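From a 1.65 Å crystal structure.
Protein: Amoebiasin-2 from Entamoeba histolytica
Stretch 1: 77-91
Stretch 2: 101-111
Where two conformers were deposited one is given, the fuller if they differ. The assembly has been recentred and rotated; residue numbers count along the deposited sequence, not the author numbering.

Stretch 1 (77-91) KPLKVGTTTIKLGYS
Stretch 2, residues 101-111: LRSLTYSVVIR

How do the two backbones run? Strand 82-91 lies antiparallel to the strand that runs through 103-110, their N-to-C directions 169° apart and their axes approaching to 4.6 Å. Both are extended, with phi mostly -100° to -135° and psi 107° to 162°. Gly82 departs most sharply, at 148/-169, where any CB would jam against the preceding carbonyl, so glycine fits; Ser91 is at -150/173 and Arg102 at -143/142.

What sets the register? Paired backbone bonds join every second residue: Gly82 N to Ile110 O (3.0 Å) and Ile110 N to Gly82 O (2.8 Å); Thr84 N to Val108 O (2.9 Å) and Val108 N to Thr84 O (3.0 Å). All four bonds of Ile86 N to Tyr106 O, Tyr106 N to Ile86 O, Leu88 N to Leu104 O and Leu104 N to Leu88 O measure 2.8 Å. Between them, Thr83-Val109, Thr85-Ser107, Lys87-Thr105 and Gly89-Ser103 are non-hydrogen-bonded pairs, CA atoms 4.4 to 4.6 Å apart.

Which side chains fill the buried face? Ile86 (m, t), Leu88 (m, m), Leu104 (m, t), Tyr106 (chi1 m, chi2 -67°), Val108 (t) and Ile110 (m, t) share it. Ile86 CD1 meets Val108 CG2 at 3.9 Å, and Leu88 CD2 meets Tyr106 CE2 at 3.8 Å. Ile110 has the largest covered area; its CD1 lies 3.8 Å from Pro78 CB, in the earlier strand 77-78. Thr84 (p) suits this apolar face because its OG1 donates to Val108 O at 3.0 Å, while Tyr106 OH bonds elsewhere in the structure.

What occupies the other face? Thr83 (t), Thr85 (m), Lys87 (m, t, t, t), Ser103 (m), Thr105 (m), Ser107 (m) and Val109 (t) make a more exposed, largely polar surface. Thr85 CG2 packs 3.8 Å from Thr105 CG2, a diagonal methyl contact, whereas the extended Lys87 leads its end away.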

# COMPACT_ATOMS: atom_id res chain seq x y z
N LYS A 77 -2.08 0.10 -10.77
CA LYS A 77 -2.35 0.87 -11.98
C LYS A 77 -3.83 0.76 -12.29
O LYS A 77 -4.37 -0.32 -12.32
CB LYS A 77 -1.54 0.29 -13.14
CG LYS A 77 -1.72 1.08 -14.44
CD LYS A 77 -0.81 0.52 -15.54
CE LYS A 77 -1.00 1.28 -16.84
NZ LYS A 77 -0.09 0.78 -17.91
N PRO A 78 -4.49 1.89 -12.53
CA PRO A 78 -5.92 1.80 -12.86
C PRO A 78 -6.20 0.95 -14.10
O PRO A 78 -5.50 1.06 -15.11
CB PRO A 78 -6.30 3.25 -13.17
CG PRO A 78 -5.32 4.06 -12.42
CD PRO A 78 -4.03 3.29 -12.43
N LEU A 79 -7.21 0.09 -14.00
CA LEU A 79 -7.72 -0.63 -15.16
C LEU A 79 -8.92 0.08 -15.75
O LEU A 79 -9.18 -0.02 -16.96
CB LEU A 79 -8.13 -2.06 -14.76
CG LEU A 79 -6.95 -3.00 -14.54
CD1 LEU A 79 -7.41 -4.30 -13.91
CD2 LEU A 79 -6.23 -3.25 -15.85
N LYS A 80 -9.67 0.77 -14.89
CA LYS A 80 -10.90 1.45 -15.29
C LYS A 80 -11.03 2.76 -14.53
O LYS A 80 -10.44 2.93 -13.46
CB LYS A 80 -12.12 0.58 -14.97
CG LYS A 80 -12.10 -0.85 -15.55
CD LYS A 80 -13.43 -1.55 -15.30
CE LYS A 80 -13.32 -3.06 -15.52
NZ LYS A 80 -14.66 -3.73 -15.48
N VAL A 81 -11.81 3.68 -15.08
CA VAL A 81 -12.13 4.89 -14.32
C VAL A 81 -13.20 4.52 -13.30
O VAL A 81 -13.91 3.51 -13.46
CB VAL A 81 -12.61 6.05 -15.20
CG1 VAL A 81 -11.49 6.54 -16.11
CG2 VAL A 81 -13.82 5.63 -16.02
N GLY A 82 -13.33 5.31 -12.24
CA GLY A 82 -14.32 5.03 -11.22
C GLY A 82 -13.86 5.47 -9.85
O GLY A 82 -12.86 6.17 -9.72
N THR A 83 -14.59 5.06 -8.82
CA THR A 83 -14.22 5.41 -7.45
C THR A 83 -14.03 4.14 -6.61
O THR A 83 -14.84 3.21 -6.69
CB THR A 83 -15.25 6.37 -6.80
OG1 THR A 83 -15.00 6.49 -5.40
CG2 THR A 83 -16.67 5.87 -7.03
N THR A 84 -12.95 4.11 -5.84
CA THR A 84 -12.51 2.91 -5.15
C THR A 84 -12.15 3.18 -3.70
O THR A 84 -11.93 4.32 -3.29
CB THR A 84 -11.21 2.35 -5.78
OG1 THR A 84 -10.13 3.27 -5.53
CG2 THR A 84 -11.36 2.16 -7.26
N THR A 85 -12.10 2.10 -2.93
CA THR A 85 -11.53 2.14 -1.60
C THR A 85 -10.45 1.08 -1.55
O THR A 85 -10.66 -0.04 -2.01
CB THR A 85 -12.57 1.79 -0.54
OG1 THR A 85 -13.68 2.69 -0.66
CG2 THR A 85 -11.97 1.88 0.85
N ILE A 86 -9.30 1.43 -0.98
CA ILE A 86 -8.20 0.49 -0.78
C ILE A 86 -8.04 0.35 0.74
O ILE A 86 -7.96 1.36 1.44
CB ILE A 86 -6.88 1.01 -1.38
CG1 ILE A 86 -7.02 1.24 -2.89
CG2 ILE A 86 -5.71 0.04 -1.09
CD1 ILE A 86 -5.85 2.03 -3.49
N LYS A 87 -8.03 -0.88 1.24
CA LYS A 87 -7.83 -1.11 2.67
C LYS A 87 -6.62 -1.99 2.91
O LYS A 87 -6.41 -2.97 2.20
CB LYS A 87 -9.06 -1.77 3.28
CG LYS A 87 -10.30 -0.89 3.36
CD LYS A 87 -11.49 -1.68 3.90
CE LYS A 87 -12.75 -0.82 3.95
NZ LYS A 87 -13.94 -1.61 4.40
N LEU A 88 -5.81 -1.62 3.90
CA LEU A 88 -4.65 -2.44 4.27
C LEU A 88 -4.76 -2.81 5.74
O LEU A 88 -5.21 -2.01 6.56
CB LEU A 88 -3.35 -1.66 4.11
CG LEU A 88 -2.69 -1.13 2.82
CD1 LEU A 88 -1.98 -2.22 2.01
CD2 LEU A 88 -3.63 -0.30 1.97
N GLY A 89 -4.34 -4.02 6.08
CA GLY A 89 -4.26 -4.43 7.47
C GLY A 89 -2.91 -5.04 7.74
O GLY A 89 -2.40 -5.79 6.91
N TYR A 90 -2.31 -4.71 8.88
CA TYR A 90 -1.04 -5.30 9.26
C TYR A 90 -1.35 -6.40 10.25
O TYR A 90 -1.76 -6.12 11.38
CB TYR A 90 -0.17 -4.24 9.90
CG TYR A 90 1.28 -4.60 10.15
CD1 TYR A 90 2.17 -4.80 9.10
CD2 TYR A 90 1.76 -4.70 11.45
CE1 TYR A 90 3.51 -5.10 9.34
CE2 TYR A 90 3.09 -4.99 11.69
CZ TYR A 90 3.95 -5.17 10.64
OH TYR A 90 5.27 -5.46 10.92
N SER A 91 -1.16 -7.65 9.84
CA SER A 91 -1.56 -8.78 10.67
C SER A 91 -0.70 -10.01 10.46
O SER A 91 0.15 -10.05 9.57
CB SER A 91 -3.01 -9.15 10.38
OG SER A 91 -3.09 -9.80 9.13
N LEU A 101 -3.15 -5.18 13.76
CA LEU A 101 -2.54 -4.23 14.69
C LEU A 101 -2.80 -2.81 14.23
O LEU A 101 -3.02 -1.91 15.04
CB LEU A 101 -1.03 -4.43 14.77
CG LEU A 101 -0.48 -5.55 15.63
CD1 LEU A 101 1.01 -5.36 15.79
CD2 LEU A 101 -1.18 -5.58 16.99
N ARG A 102 -2.77 -2.62 12.91
CA ARG A 102 -2.96 -1.31 12.33
C ARG A 102 -3.74 -1.50 11.05
O ARG A 102 -3.55 -2.49 10.34
CB ARG A 102 -1.58 -0.68 12.04
CG ARG A 102 -1.60 0.77 11.59
CD ARG A 102 -2.25 1.69 12.63
NE ARG A 102 -1.68 1.53 13.97
CZ ARG A 102 -0.71 2.30 14.47
NH1 ARG A 102 -0.20 3.28 13.74
NH2 ARG A 102 -0.26 2.09 15.70
N SER A 103 -4.65 -0.57 10.76
CA SER A 103 -5.41 -0.62 9.52
C SER A 103 -5.23 0.71 8.81
O SER A 103 -5.09 1.75 9.45
CB SER A 103 -6.89 -0.86 9.81
OG SER A 103 -7.08 -2.11 10.45
N LEU A 104 -5.22 0.66 7.48
CA LEU A 104 -5.16 1.88 6.68
C LEU A 104 -6.29 1.84 5.66
O LEU A 104 -6.63 0.78 5.15
CB LEU A 104 -3.82 1.99 5.96
CG LEU A 104 -2.56 2.00 6.83
CD1 LEU A 104 -1.32 1.83 5.94
CD2 LEU A 104 -2.46 3.26 7.68
N THR A 105 -6.87 3.00 5.38
CA THR A 105 -7.93 3.11 4.39
C THR A 105 -7.63 4.29 3.48
O THR A 105 -7.30 5.38 3.96
CB THR A 105 -9.31 3.31 5.05
OG1 THR A 105 -9.57 2.24 5.96
CG2 THR A 105 -10.40 3.35 3.99
N TYR A 106 -7.72 4.08 2.17
CA TYR A 106 -7.58 5.17 1.23
C TYR A 106 -8.76 5.18 0.25
O TYR A 106 -9.21 4.13 -0.19
CB TYR A 106 -6.30 5.04 0.41
CG TYR A 106 -5.02 4.82 1.18
CD1 TYR A 106 -4.49 5.79 2.01
CD2 TYR A 106 -4.30 3.64 1.01
CE1 TYR A 106 -3.30 5.59 2.69
CE2 TYR A 106 -3.11 3.43 1.69
CZ TYR A 106 -2.61 4.40 2.51
OH TYR A 106 -1.43 4.19 3.16
N SER A 107 -9.24 6.36 -0.10
CA SER A 107 -10.27 6.51 -1.12
C SER A 107 -9.60 7.05 -2.37
O SER A 107 -8.90 8.06 -2.31
CB SER A 107 -11.35 7.48 -0.64
OG SER A 107 -11.96 7.00 0.54
N VAL A 108 -9.79 6.38 -3.49
CA VAL A 108 -9.13 6.80 -4.71
C VAL A 108 -10.16 6.99 -5.83
O VAL A 108 -10.88 6.06 -6.18
CB VAL A 108 -8.05 5.82 -5.17
CG1 VAL A 108 -7.44 6.29 -6.50
CG2 VAL A 108 -6.97 5.67 -4.08
N VAL A 109 -10.23 8.21 -6.34
CA VAL A 109 -11.10 8.52 -7.46
C VAL A 109 -10.25 8.58 -8.72
O VAL A 109 -9.32 9.38 -8.81
CB VAL A 109 -11.79 9.89 -7.27
CG1 VAL A 109 -12.71 10.19 -8.45
CG2 VAL A 109 -12.56 9.91 -5.96
N ILE A 110 -10.57 7.71 -9.67
CA ILE A 110 -9.88 7.67 -10.96
C ILE A 110 -10.74 8.39 -11.99
O ILE A 110 -11.78 7.88 -12.44
CB ILE A 110 -9.63 6.23 -11.40
CG1 ILE A 110 -8.90 5.45 -10.30
CG2 ILE A 110 -8.87 6.21 -12.73
CD1 ILE A 110 -8.92 3.94 -10.49
N ARG A 111 -10.30 9.58 -12.38
CA ARG A 111 -11.12 10.44 -13.23
C ARG A 111 -10.62 10.40 -14.65
O ARG A 111 -9.49 9.98 -14.91
CB ARG A 111 -11.10 11.87 -12.70
OXT ARG A 111 -11.33 10.77 -15.58